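Local coordinates for phosphoacetylglucosamine mutase (Aspergillus lentulus, PDB 5O9X), which interconverts N-acetylglucosamine 6-phosphate and N-acetylglucosamine 1-phosphate, a step on the route to UDP-N-acetylglucosamine, at residues 329-341 with 348-361. The protein carries 1 engineered substitution. Sequence-based numbering, arbitrary orientation.
With G16 (1,6-di-O-phosphono-alpha-D-glucopyranose), chain B.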
loop_
_atom_site.group_PDB
_atom_site.type_symbol
_atom_site.label_atom_id
_atom_site.label_comp_id
_atom_site.label_asym_id
_atom_site.label_seq_id
_atom_site.Cartn_x
_atom_site.Cartn_y
_atom_site.Cartn_z
ATOM N N LYS A 329 -4.333 -20.004 20.648
ATOM C CA LYS A 329 -4.899 -20.337 19.304
ATOM C C LYS A 329 -4.731 -19.246 18.228
ATOM O O LYS A 329 -4.998 -19.504 17.066
ATOM C CB LYS A 329 -6.408 -20.697 19.396
ATOM C CG LYS A 329 -6.760 -21.749 20.447
ATOM C CD LYS A 329 -8.196 -22.259 20.355
ATOM C CE LYS A 329 -8.360 -23.430 19.374
ATOM N NZ LYS A 329 -9.782 -23.807 19.079
ATOM N N LEU A 330 -4.335 -18.031 18.625
ATOM C CA LEU A 330 -4.078 -16.933 17.682
ATOM C C LEU A 330 -2.617 -16.440 17.783
ATOM O O LEU A 330 -2.356 -15.332 18.241
ATOM C CB LEU A 330 -5.050 -15.762 17.865
ATOM C CG LEU A 330 -6.554 -15.857 17.592
ATOM C CD1 LEU A 330 -7.167 -14.524 18.023
ATOM C CD2 LEU A 330 -6.859 -16.102 16.122
ATOM N N LYS A 331 -1.696 -17.261 17.313
ATOM C CA LYS A 331 -0.282 -16.852 17.174
ATOM C C LYS A 331 -0.106 -15.645 16.163
ATOM O O LYS A 331 -0.374 -15.726 14.940
ATOM C CB LYS A 331 0.643 -18.060 16.824
ATOM C CG LYS A 331 0.627 -19.328 17.735
ATOM C CD LYS A 331 0.409 -19.043 19.220
ATOM C CE LYS A 331 1.692 -19.095 20.038
ATOM N NZ LYS A 331 1.440 -18.591 21.423
ATOM N N ILE A 332 0.353 -14.539 16.724
ATOM C CA ILE A 332 0.572 -13.334 15.931
ATOM C C ILE A 332 2.026 -13.288 15.439
ATOM O O ILE A 332 2.955 -13.542 16.195
ATOM C CB ILE A 332 0.271 -12.066 16.793
ATOM C CG1 ILE A 332 -1.150 -12.125 17.341
ATOM C CG2 ILE A 332 0.484 -10.759 16.004
ATOM C CD1 ILE A 332 -1.330 -11.150 18.484
ATOM N N GLY A 333 2.219 -12.855 14.215
ATOM C CA GLY A 333 3.557 -12.541 13.772
ATOM C C GLY A 333 3.516 -11.161 13.099
ATOM O O GLY A 333 2.467 -10.737 12.554
ATOM N N VAL A 334 4.679 -10.470 13.123
ATOM C CA VAL A 334 4.792 -9.155 12.453
ATOM C C VAL A 334 5.776 -9.199 11.262
ATOM O O VAL A 334 6.968 -9.550 11.426
ATOM C CB VAL A 334 5.201 -8.063 13.436
ATOM C CG1 VAL A 334 5.203 -6.648 12.734
ATOM C CG2 VAL A 334 4.283 -8.103 14.716
ATOM N N VAL A 335 5.303 -8.791 10.087
ATOM C CA VAL A 335 6.157 -8.752 8.897
ATOM C C VAL A 335 6.599 -7.310 8.716
ATOM O O VAL A 335 5.756 -6.403 8.800
ATOM C CB VAL A 335 5.366 -9.232 7.675
ATOM C CG1 VAL A 335 6.232 -9.198 6.415
ATOM C CG2 VAL A 335 4.957 -10.718 7.943
ATOM N N GLN A 336 7.911 -7.127 8.476
ATOM C CA GLN A 336 8.512 -5.823 8.310
ATOM C C GLN A 336 9.311 -5.811 7.005
ATOM O O GLN A 336 9.491 -6.878 6.356
ATOM C CB GLN A 336 9.421 -5.446 9.514
ATOM C CG GLN A 336 8.663 -5.428 10.894
ATOM C CD GLN A 336 9.556 -4.802 11.918
ATOM O OE1 GLN A 336 10.618 -5.332 12.248
ATOM N NE2 GLN A 336 9.175 -3.666 12.418
ATOM N N THR A 337 9.807 -4.629 6.631
ATOM C CA THR A 337 10.917 -4.565 5.659
ATOM C C THR A 337 12.136 -3.916 6.331
ATOM O O THR A 337 12.062 -3.461 7.484
ATOM C CB THR A 337 10.542 -3.865 4.336
ATOM O OG1 THR A 337 10.401 -2.420 4.532
ATOM C CG2 THR A 337 9.133 -4.377 3.876
ATOM N N ALA A 338 13.214 -3.775 5.564
ATOM C CA ALA A 338 14.486 -3.267 6.079
ATOM C C ALA A 338 14.359 -1.769 6.408
ATOM O O ALA A 338 15.161 -1.282 7.195
ATOM C CB ALA A 338 15.596 -3.553 5.040
ATOM N N TYR A 339 13.312 -1.077 5.913
ATOM C CA TYR A 339 13.128 0.343 6.211
ATOM C C TYR A 339 12.567 0.506 7.636
ATOM O O TYR A 339 12.472 1.667 8.109
ATOM C CB TYR A 339 12.104 0.962 5.223
ATOM C CG TYR A 339 12.749 1.121 3.848
ATOM C CD1 TYR A 339 13.700 2.129 3.646
ATOM C CD2 TYR A 339 12.527 0.187 2.848
ATOM C CE1 TYR A 339 14.339 2.276 2.438
ATOM C CE2 TYR A 339 13.156 0.336 1.602
ATOM C CZ TYR A 339 14.097 1.357 1.449
ATOM O OH TYR A 339 14.801 1.487 0.263
ATOM N N ALA A 340 12.111 -0.589 8.285
ATOM C CA ALA A 340 11.606 -0.455 9.648
ATOM C C ALA A 340 12.692 0.026 10.608
ATOM O O ALA A 340 13.849 -0.447 10.556
ATOM C CB ALA A 340 11.036 -1.778 10.176
ATOM N N ASN A 341 12.348 0.960 11.458
ATOM C CA ASN A 341 13.329 1.426 12.450
ATOM C C ASN A 341 13.761 0.252 13.357
ATOM O O ASN A 341 12.923 -0.554 13.799
ATOM C CB ASN A 341 12.672 2.493 13.321
ATOM C CG ASN A 341 13.685 3.273 14.083
ATOM O OD1 ASN A 341 14.141 2.819 15.145
ATOM N ND2 ASN A 341 14.086 4.407 13.539
ATOM N N ILE A 348 9.319 -5.462 19.087
ATOM C CA ILE A 348 8.465 -6.606 18.712
ATOM C C ILE A 348 9.066 -7.867 19.365
ATOM O O ILE A 348 8.330 -8.735 19.918
ATOM C CB ILE A 348 8.388 -6.789 17.175
ATOM C CG1 ILE A 348 7.596 -5.593 16.491
ATOM C CG2 ILE A 348 7.774 -8.137 16.809
ATOM C CD1 ILE A 348 7.754 -5.559 14.957
ATOM N N GLU A 349 10.390 -7.916 19.357
ATOM C CA GLU A 349 11.095 -9.072 19.892
ATOM C C GLU A 349 11.044 -9.102 21.443
ATOM O O GLU A 349 10.732 -10.109 21.989
ATOM C CB GLU A 349 12.550 -9.108 19.398
ATOM C CG GLU A 349 13.269 -10.434 19.749
ATOM C CD GLU A 349 14.796 -10.328 19.999
ATOM O OE1 GLU A 349 15.422 -9.255 19.788
ATOM O OE2 GLU A 349 15.388 -11.354 20.418
ATOM N N LYS A 350 11.341 -8.010 22.122
ATOM C CA LYS A 350 11.632 -8.050 23.572
ATOM C C LYS A 350 10.465 -7.648 24.443
ATOM O O LYS A 350 10.393 -8.080 25.618
ATOM C CB LYS A 350 12.828 -7.175 23.945
ATOM C CG LYS A 350 14.112 -7.547 23.239
ATOM C CD LYS A 350 15.175 -6.561 23.745
ATOM C CE LYS A 350 16.573 -6.922 23.228
ATOM N NZ LYS A 350 17.530 -5.828 23.623
ATOM N N VAL A 351 9.545 -6.853 23.890
ATOM C CA VAL A 351 8.364 -6.425 24.673
ATOM C C VAL A 351 7.137 -7.191 24.228
ATOM O O VAL A 351 6.458 -7.800 25.083
ATOM C CB VAL A 351 8.106 -4.920 24.594
ATOM C CG1 VAL A 351 6.871 -4.529 25.411
ATOM C CG2 VAL A 351 9.379 -4.117 24.995
ATOM N N LEU A 352 6.809 -7.238 22.923
ATOM C CA LEU A 352 5.660 -8.033 22.541
ATOM C C LEU A 352 5.942 -9.514 22.529
ATOM O O LEU A 352 4.976 -10.352 22.583
ATOM C CB LEU A 352 5.067 -7.605 21.162
ATOM C CG LEU A 352 4.746 -6.119 20.954
ATOM C CD1 LEU A 352 4.235 -5.854 19.530
ATOM C CD2 LEU A 352 3.735 -5.707 22.025
ATOM N N LYS A 353 7.221 -9.875 22.421
ATOM C CA LYS A 353 7.643 -11.313 22.388
ATOM C C LYS A 353 6.968 -12.052 21.246
ATOM O O LYS A 353 6.425 -13.132 21.394
ATOM C CB LYS A 353 7.448 -11.987 23.796
ATOM C CG LYS A 353 8.357 -11.342 24.858
ATOM C CD LYS A 353 8.172 -11.935 26.260
ATOM C CE LYS A 353 8.386 -10.868 27.336
ATOM N NZ LYS A 353 7.153 -10.766 28.183
ATOM N N LEU A 354 7.015 -11.459 20.049
ATOM C CA LEU A 354 6.399 -12.077 18.852
ATOM C C LEU A 354 7.469 -12.312 17.817
ATOM O O LEU A 354 8.465 -11.585 17.817
ATOM C CB LEU A 354 5.267 -11.190 18.218
ATOM C CG LEU A 354 4.086 -10.732 19.110
ATOM C CD1 LEU A 354 3.225 -9.744 18.310
ATOM C CD2 LEU A 354 3.239 -11.975 19.526
ATOM N N PRO A 355 7.240 -13.285 16.928
ATOM C CA PRO A 355 8.190 -13.405 15.835
ATOM C C PRO A 355 8.013 -12.197 14.874
ATOM O O PRO A 355 6.894 -11.662 14.770
ATOM C CB PRO A 355 7.768 -14.714 15.158
ATOM C CG PRO A 355 6.279 -14.860 15.492
ATOM C CD PRO A 355 6.279 -14.422 16.955
ATOM N N SER A 356 9.117 -11.758 14.258
ATOM C CA SER A 356 9.077 -10.869 13.082
ATOM C C SER A 356 9.825 -11.472 11.886
ATOM O O SER A 356 10.710 -12.337 12.036
ATOM C CB SER A 356 9.624 -9.474 13.431
ATOM O OG SER A 356 10.983 -9.560 13.759
ATOM N N VAL A 357 9.440 -11.077 10.679
ATOM C CA VAL A 357 10.046 -11.606 9.458
ATOM C C VAL A 357 10.337 -10.331 8.642
ATOM O O VAL A 357 9.523 -9.411 8.660
ATOM C CB VAL A 357 9.029 -12.499 8.707
ATOM C CG1 VAL A 357 9.616 -13.014 7.372
ATOM C CG2 VAL A 357 8.671 -13.681 9.621
ATOM N N CYS A 358 11.489 -10.271 7.956
ATOM C CA CYS A 358 11.787 -9.113 7.122
ATOM C C CYS A 358 11.685 -9.579 5.699
ATOM O O CYS A 358 12.256 -10.622 5.338
ATOM C CB CYS A 358 13.231 -8.606 7.473
ATOM S SG CYS A 358 13.633 -7.073 6.594
ATOM N N THR A 359 10.942 -8.874 4.857
ATOM C CA THR A 359 10.778 -9.237 3.454
ATOM C C THR A 359 11.255 -8.101 2.549
ATOM O O THR A 359 11.571 -6.997 3.034
ATOM C CB THR A 359 9.307 -9.565 3.034
ATOM O OG1 THR A 359 8.538 -8.353 2.997
ATOM C CG2 THR A 359 8.623 -10.563 4.022
ATOM N N ASN A 360 11.290 -8.367 1.252
ATOM C CA ASN A 360 11.537 -7.285 0.257
ATOM C C ASN A 360 10.474 -6.178 0.355
ATOM O O ASN A 360 9.353 -6.440 0.798
ATOM C CB ASN A 360 11.467 -7.839 -1.194
ATOM C CG ASN A 360 12.669 -8.709 -1.561
ATOM O OD1 ASN A 360 13.545 -8.994 -0.738
ATOM N ND2 ASN A 360 12.689 -9.152 -2.806
ATOM N N THR A 361 10.833 -4.981 -0.118
ATOM C CA THR A 361 9.911 -3.872 -0.252
ATOM C C THR A 361 8.807 -4.216 -1.247
ATOM O O THR A 361 9.064 -4.843 -2.311
ATOM C CB THR A 361 10.676 -2.612 -0.663
ATOM O OG1 THR A 361 11.271 -2.103 0.522
ATOM C CG2 THR A 361 9.776 -1.524 -1.240
HETATM C C1 G16 B . 4.708 1.456 -3.653
HETATM C C2 G16 B . 4.531 0.052 -3.083
HETATM C C3 G16 B . 5.129 -0.020 -1.642
HETATM C C4 G16 B . 6.583 0.408 -1.552
HETATM C C5 G16 B . 6.693 1.814 -2.126
HETATM C C6 G16 B . 8.106 2.285 -2.381
HETATM O O1 G16 B . 3.975 2.380 -2.843
HETATM O O2 G16 B . 3.147 -0.417 -3.090
HETATM O O3 G16 B . 4.890 -1.288 -1.176
HETATM O O4 G16 B . 7.140 0.464 -0.166
HETATM O O5 G16 B . 6.171 1.883 -3.475
HETATM O O6 G16 B . 8.720 1.324 -3.353
HETATM P P G16 B . 10.213 1.631 -3.908
HETATM O O1P G16 B . 11.145 1.891 -2.702
HETATM O O2P G16 B . 10.143 2.920 -4.762
HETATM O O3P G16 B . 10.629 0.466 -4.832
HETATM P "P'" G16 B . 2.771 3.321 -3.434
HETATM O O1X G16 B . 2.019 2.501 -4.518
HETATM O O2X G16 B . 3.451 4.514 -4.180
HETATM O O3X G16 B . 2.006 3.876 -2.283
HETATM O O HOH W 1 9.419 -1.156 2.417
HETATM O O HOH W 2 13.488 -5.067 2.804
#
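Val334 meets Ile348 and Leu354 through both of its methyl groups. With CG1 anti to the backbone N (chi1 -175°), that branch lies 3.6 Å from Ile348 CD1, while CG2 reaches Leu354 CD1 at 4.1 Å. The same Ile348 CD1 lies against the carboxamide of Gln336, 3.5 Å from Gln336 NE2, the two side chains approaching from opposite directions. That amide is anchored elsewhere: OE1 hydrogen-bonds to Thr345, and NE2 hydrogen-bonds to Asp307 and Ser344, which satisfies its buried polar end and fixes its rotation. Leu354 extends the apolar patch, its CD1 packing 3.7 Å from Ile332 CG2, and Leu354 also touches Ala314 of helix 306-324. Strands 332-337 and 356-359 run parallel, their short axes 31° apart, and with helix 342-350 they form a beta-alpha-beta crossover in the third domain of this phosphohexomutase family protein. Strand 356-359 is an edge strand of its sheet, and strand 332-337 lies between it and strand 375-379. Four backbone hydrogen bonds join the pair in alternation, from Val334 N to Pro355 O, Val357 N to Val334 O, Gln336 N to Val357 O and Thr359 N to Gln336 O. Past this ladder, waters take over: one links Thr337 OG1 (2.7 Å) and Thr361 OG1 (2.8 Å), another accepts from Ala338 N and donates to Thr359 O. Thr361 OG1 also sits at the ring edge of Tyr339, 3.3 Å from CE2, and the Tyr339 hydroxyl hydrogen-bonds to Arg505. Thr361 belongs to the sugar bisphosphate pocket, its CG2 touching G16 O4 at 3.5 Å.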